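Local coordinates for CigR Protein (Salmonella enterica subsp. enterica serovar Typhimurium, PDB 4EW5) that is of unknown function but is probably an inner membrane protein, of which this chain is the C-terminal domain, at residues G78-L83 and I94-F99; V25-T30 and P59-G64. All blocks are in the same frame, centred on the assembly; numbering follows the deposited sequence.

Contact 1 of 2, residues G78-L83 and I94-F99; sequences GDNLVL and IINGVF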
loop_
_atom_site.group_PDB
_atom_site.type_symbol
_atom_site.label_atom_id
_atom_site.label_comp_id
_atom_site.label_asym_id
_atom_site.label_seq_id
_atom_site.Cartn_x
_atom_site.Cartn_y
_atom_site.Cartn_z
ATOM N N GLY A 78 -17.251 1.820 -10.914
ATOM C CA GLY A 78 -17.832 2.978 -10.255
ATOM C C GLY A 78 -16.693 3.973 -10.165
ATOM O O GLY A 78 -16.027 4.286 -11.193
ATOM N N ASP A 79 -16.451 4.469 -8.967
ATOM C CA ASP A 79 -15.237 5.319 -8.737
ATOM C C ASP A 79 -14.105 4.606 -7.965
ATOM O O ASP A 79 -13.224 5.264 -7.409
ATOM C CB ASP A 79 -15.589 6.655 -8.145
ATOM C CG ASP A 79 -16.226 6.557 -6.769
ATOM O OD1 ASP A 79 -16.446 5.411 -6.312
ATOM O OD2 ASP A 79 -16.505 7.627 -6.198
ATOM N N ASN A 80 -14.112 3.281 -8.003
ATOM C CA ASN A 80 -13.161 2.457 -7.236
ATOM C C ASN A 80 -12.148 1.779 -8.111
ATOM O O ASN A 80 -12.404 1.500 -9.330
ATOM C CB ASN A 80 -13.944 1.420 -6.493
ATOM C CG ASN A 80 -15.106 2.043 -5.674
ATOM O OD1 ASN A 80 -14.903 2.978 -4.876
ATOM N ND2 ASN A 80 -16.357 1.657 -6.015
ATOM N N LEU A 81 -11.027 1.387 -7.518
ATOM C CA LEU A 81 -10.031 0.653 -8.282
ATOM C C LEU A 81 -10.123 -0.811 -7.826
ATOM O O LEU A 81 -9.981 -1.085 -6.616
ATOM C CB LEU A 81 -8.636 1.189 -7.956
ATOM C CG LEU A 81 -7.442 0.514 -8.611
ATOM C CD1 LEU A 81 -7.526 0.411 -10.139
ATOM C CD2 LEU A 81 -6.125 1.188 -8.130
ATOM N N VAL A 82 -10.280 -1.756 -8.748
ATOM C CA VAL A 82 -10.641 -3.140 -8.368
ATOM C C VAL A 82 -9.806 -4.115 -9.179
ATOM O O VAL A 82 -9.751 -4.002 -10.411
ATOM C CB VAL A 82 -12.146 -3.395 -8.613
ATOM C CG1 VAL A 82 -12.500 -4.801 -8.088
ATOM C CG2 VAL A 82 -13.008 -2.291 -7.963
ATOM N N LEU A 83 -9.079 -5.022 -8.517
ATOM C CA LEU A 83 -8.372 -6.043 -9.177
ATOM C C LEU A 83 -9.363 -7.222 -9.330
ATOM O O LEU A 83 -9.948 -7.695 -8.329
ATOM C CB LEU A 83 -7.227 -6.566 -8.334
ATOM C CG LEU A 83 -6.272 -7.598 -8.950
ATOM C CD1 LEU A 83 -5.457 -7.017 -10.127
ATOM C CD2 LEU A 83 -5.337 -8.213 -7.941
ATOM N N ILE A 94 -9.924 -4.390 -3.540
ATOM C CA ILE A 94 -10.750 -3.269 -3.759
ATOM C C ILE A 94 -10.055 -2.078 -3.048
ATOM O O ILE A 94 -9.738 -2.133 -1.869
ATOM C CB ILE A 94 -12.142 -3.421 -3.108
ATOM C CG1 ILE A 94 -12.876 -4.656 -3.658
ATOM C CG2 ILE A 94 -13.008 -2.158 -3.300
ATOM C CD1 ILE A 94 -14.001 -5.080 -2.723
ATOM N N ILE A 95 -9.846 -1.006 -3.771
ATOM C CA ILE A 95 -9.400 0.271 -3.192
ATOM C C ILE A 95 -10.413 1.310 -3.525
ATOM O O ILE A 95 -10.555 1.762 -4.665
ATOM C CB ILE A 95 -8.022 0.641 -3.771
ATOM C CG1 ILE A 95 -7.082 -0.543 -3.557
ATOM C CG2 ILE A 95 -7.469 1.920 -3.173
ATOM C CD1 ILE A 95 -5.775 -0.416 -4.307
ATOM N N ASN A 96 -11.194 1.702 -2.541
ATOM C CA ASN A 96 -12.316 2.592 -2.782
ATOM C C ASN A 96 -11.986 4.088 -2.966
ATOM O O ASN A 96 -11.036 4.615 -2.403
ATOM C CB ASN A 96 -13.327 2.434 -1.632
ATOM C CG ASN A 96 -14.061 1.090 -1.674
ATOM O OD1 ASN A 96 -14.150 0.423 -0.678
ATOM N ND2 ASN A 96 -14.548 0.696 -2.830
ATOM N N GLY A 97 -12.743 4.730 -3.826
ATOM C CA GLY A 97 -12.728 6.143 -3.991
ATOM C C GLY A 97 -11.609 6.768 -4.813
ATOM O O GLY A 97 -11.528 8.018 -4.910
ATOM N N VAL A 98 -10.802 5.901 -5.424
ATOM C CA VAL A 98 -9.597 6.327 -6.147
ATOM C C VAL A 98 -9.897 7.330 -7.248
ATOM O O VAL A 98 -9.161 8.254 -7.437
ATOM C CB VAL A 98 -8.893 5.062 -6.699
ATOM C CG1 VAL A 98 -7.858 5.406 -7.797
ATOM C CG2 VAL A 98 -8.225 4.345 -5.523
ATOM N N PHE A 99 -11.042 7.169 -7.910
ATOM C CA PHE A 99 -11.440 7.963 -9.083
ATOM C C PHE A 99 -12.561 8.958 -8.820
ATOM O O PHE A 99 -13.156 9.552 -9.758
ATOM C CB PHE A 99 -11.827 7.040 -10.234
ATOM C CG PHE A 99 -10.763 6.073 -10.607
ATOM C CD1 PHE A 99 -9.663 6.451 -11.416
ATOM C CD2 PHE A 99 -10.810 4.801 -10.145
ATOM C CE1 PHE A 99 -8.671 5.496 -11.695
ATOM C CE2 PHE A 99 -9.873 3.859 -10.454
ATOM C CZ PHE A 99 -8.794 4.180 -11.250
#
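N80 OD1 is gripped by two N-H groups, the backbone one of G97 and a side-chain one of N96, just past the L81-I95 pair of strands 80-85 and 91-95. G97 N donates to it over 3.0 Å, in the plane of the carboxamide and on a lone pair. N96 ND2 sits 3.1 Å from the same OD1 but comes from above that plane, so the two donors use different directions; the two amide planes are turned 77° apart. CG of N80 lies beside the backbone N, anti to the carbonyl carbon (chi1 -52°); OD1 beyond it meets both donors. G97 suits this turn because its phi is positive.

L81 and I95 form the antiparallel hydrogen-bonded pair: I95 N reaches L81 O at 2.8 Å, and L81 N bonds back to I95 O. Next to them V82 and I94 make a non-hydrogen-bonded pair, their side chains on the other face. After N96 the chain turns out through G97 and V98, then returns to its partner, where F99 N bonds to D79 O at 2.9 Å, tilted 32° from the carbonyl plane.

The F99 ring meets D79 O and N80 O at its edge, where aromatic hydrogens can face carbonyl oxygens; CE2 lies 3.6 Å from N80 O. V98 CG1 rests over the centre of one ring face. L81 CB touches F99 CE2 and V98 CG2, while L81 CD2 lies alongside I95 CD1 at 4.2 Å. L81 and V98 pack on A20, and V98 and F99 on A24, of helix 11-26; I95 packs on I15 of the second subunit.

Although 81-99 is predicted to be a transmembrane helix, in this crystal it is largely an antiparallel beta hairpin, whose end away from the connecting turn is fastened by the N80 side chain and the F99 N to D79 O bond.

Contact 2 of 2, residues V25-T30 and P59-G64; sequences VNLGLT and PASMLG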
loop_
_atom_site.group_PDB
_atom_site.type_symbol
_atom_site.label_atom_id
_atom_site.label_comp_id
_atom_site.label_asym_id
_atom_site.label_seq_id
_atom_site.Cartn_x
_atom_site.Cartn_y
_atom_site.Cartn_z
ATOM N N VAL A 25 -5.304 11.153 -9.901
ATOM C CA VAL A 25 -5.408 12.582 -9.975
ATOM C C VAL A 25 -4.392 13.132 -10.988
ATOM O O VAL A 25 -4.723 13.936 -11.822
ATOM C CB VAL A 25 -5.200 13.277 -8.605
ATOM C CG1 VAL A 25 -4.990 14.810 -8.767
ATOM C CG2 VAL A 25 -6.356 12.907 -7.643
ATOM N N ASN A 26 -3.151 12.685 -10.891
ATOM C CA ASN A 26 -2.093 13.184 -11.807
ATOM C C ASN A 26 -2.184 12.738 -13.234
ATOM O O ASN A 26 -1.652 13.424 -14.130
ATOM C CB ASN A 26 -0.726 13.009 -11.184
ATOM C CG ASN A 26 -0.587 13.843 -9.893
ATOM O OD1 ASN A 26 -0.389 13.288 -8.766
ATOM N ND2 ASN A 26 -0.782 15.186 -10.027
ATOM N N LEU A 27 -2.989 11.701 -13.493
ATOM C CA LEU A 27 -3.341 11.271 -14.849
ATOM C C LEU A 27 -4.705 11.758 -15.332
ATOM O O LEU A 27 -5.137 11.431 -16.424
ATOM C CB LEU A 27 -3.248 9.729 -14.961
ATOM C CG LEU A 27 -1.847 9.179 -14.652
ATOM C CD1 LEU A 27 -1.764 7.648 -14.394
ATOM C CD2 LEU A 27 -0.922 9.591 -15.816
ATOM N N GLY A 28 -5.403 12.566 -14.534
ATOM C CA GLY A 28 -6.693 13.107 -14.968
ATOM C C GLY A 28 -7.878 12.148 -14.904
ATOM O O GLY A 28 -8.919 12.392 -15.507
ATOM N N LEU A 29 -7.769 11.098 -14.134
ATOM C CA LEU A 29 -8.812 10.079 -14.036
ATOM C C LEU A 29 -9.662 10.337 -12.784
ATOM O O LEU A 29 -9.641 9.575 -11.827
ATOM C CB LEU A 29 -8.113 8.715 -13.981
ATOM C CG LEU A 29 -7.121 8.434 -15.141
ATOM C CD1 LEU A 29 -6.386 7.099 -15.008
ATOM C CD2 LEU A 29 -7.948 8.517 -16.394
ATOM N N THR A 30 -10.320 11.482 -12.704
ATOM C CA THR A 30 -11.178 11.730 -11.570
ATOM C C THR A 30 -12.557 12.128 -12.047
ATOM O O THR A 30 -12.728 12.498 -13.182
ATOM C CB THR A 30 -10.561 12.785 -10.619
ATOM O OG1 THR A 30 -10.509 14.075 -11.219
ATOM C CG2 THR A 30 -9.145 12.364 -10.221
ATOM N N PRO A 59 -5.851 2.868 -17.897
ATOM C CA PRO A 59 -4.845 3.148 -18.937
ATOM C C PRO A 59 -3.466 2.562 -18.606
ATOM O O PRO A 59 -3.092 2.489 -17.446
ATOM C CB PRO A 59 -4.787 4.701 -18.986
ATOM C CG PRO A 59 -5.342 5.128 -17.690
ATOM C CD PRO A 59 -6.344 4.112 -17.294
ATOM N N ALA A 60 -2.705 2.211 -19.664
ATOM C CA ALA A 60 -1.356 1.656 -19.538
ATOM C C ALA A 60 -0.474 2.497 -18.671
ATOM O O ALA A 60 0.320 1.949 -17.885
ATOM C CB ALA A 60 -0.686 1.464 -20.933
ATOM N N SER A 61 -0.601 3.810 -18.740
ATOM C CA SER A 61 0.220 4.669 -17.896
ATOM C C SER A 61 0.015 4.315 -16.427
ATOM O O SER A 61 0.983 4.308 -15.644
ATOM C CB SER A 61 -0.139 6.169 -18.028
ATOM O OG SER A 61 -1.558 6.318 -17.823
HETATM N N MSE A 62 -1.211 4.049 -16.011
HETATM C CA MSE A 62 -1.448 3.681 -14.625
HETATM C C MSE A 62 -1.130 2.223 -14.314
HETATM O O MSE A 62 -0.634 1.916 -13.217
HETATM C CB MSE A 62 -2.886 4.031 -14.227
HETATM C CG MSE A 62 -3.228 3.688 -12.841
HETATM SE SE MSE A 62 -4.840 4.781 -12.348
HETATM C CE MSE A 62 -4.964 4.219 -10.545
ATOM N N LEU A 63 -1.418 1.312 -15.221
ATOM C CA LEU A 63 -1.120 -0.081 -15.024
ATOM C C LEU A 63 0.364 -0.372 -14.861
ATOM O O LEU A 63 0.713 -1.317 -14.186
ATOM C CB LEU A 63 -1.648 -0.924 -16.172
ATOM C CG LEU A 63 -3.136 -1.185 -16.196
ATOM C CD1 LEU A 63 -3.490 -2.144 -17.339
ATOM C CD2 LEU A 63 -3.618 -1.787 -14.889
ATOM N N GLY A 64 1.205 0.447 -15.471
ATOM C CA GLY A 64 2.623 0.403 -15.236
ATOM C C GLY A 64 3.085 0.623 -13.812
ATOM O O GLY A 64 4.239 0.251 -13.490
#
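L27 and M62 mark the nearest backbone approach, with CA atoms 7.8 Å apart, and no hydrogen bond crosses between the end of helix 11-26 and the short helix 60-63; side chains alone make the join. L27 and L29 both direct their CB toward 59-64, and G28 between them takes a positive phi (77°) as part of a Schellman motif that ends the longer helix. That turn, suited to a residue without a side chain, presents the two leucines to the same neighbour.

L27 crosses M62 obliquely. Its CD1 lies 3.8 Å from M62 CB and 3.7 Å from S61 OG, so the methyl rests against the first turn of the short helix, with CD2 also near S61. L29 meets P59 tip to tip: L29 CD1 and P59 CG are 3.5 Å apart, tighter than an ordinary carbon contact. The puckered ring of P59, at the N-cap position, presents the carbon CG, with CD close behind, to the leucine methyl.

M62, a selenomethionine, begins with CG anti to the backbone N (chi1 180°) and then stays extended, carrying SE to 3.9 Å from L29 CD1. A long, unbranched chain suits the place because it reaches from helix 60-63 to L29 and also touches L23 of helix 11-26 and F99. The outer residues L27 and S61 are exposed, whereas M62 is buried, so the contact runs from the surface inward.

Here the Schellman-capped C-terminal end of one helix packs, mainly through apolar contacts, on the N-cap and first turn of a short helix that follows strand 56-57.

Contact 1 lies close to the middle of the chain and is mostly buried, whereas contact 2 is a surface contact with its centre about 12 Å from the chain's centre. They share no elements: the first joins two strands of a hairpin, the second the ends of two helices. Their chemistry differs accordingly: backbone and amide hydrogen bonds joined to apolar packing in contact 1, side-chain packing without hydrogen bonds, mostly between apolar groups, in contact 2. The centres are about 13 Å apart, yet they meet: the methyl CE of M62 packs against L81 of strand 80-85 and against V98 and F99 just after strand 91-95, and F99 CD1 lies 3.2 Å from L29 O.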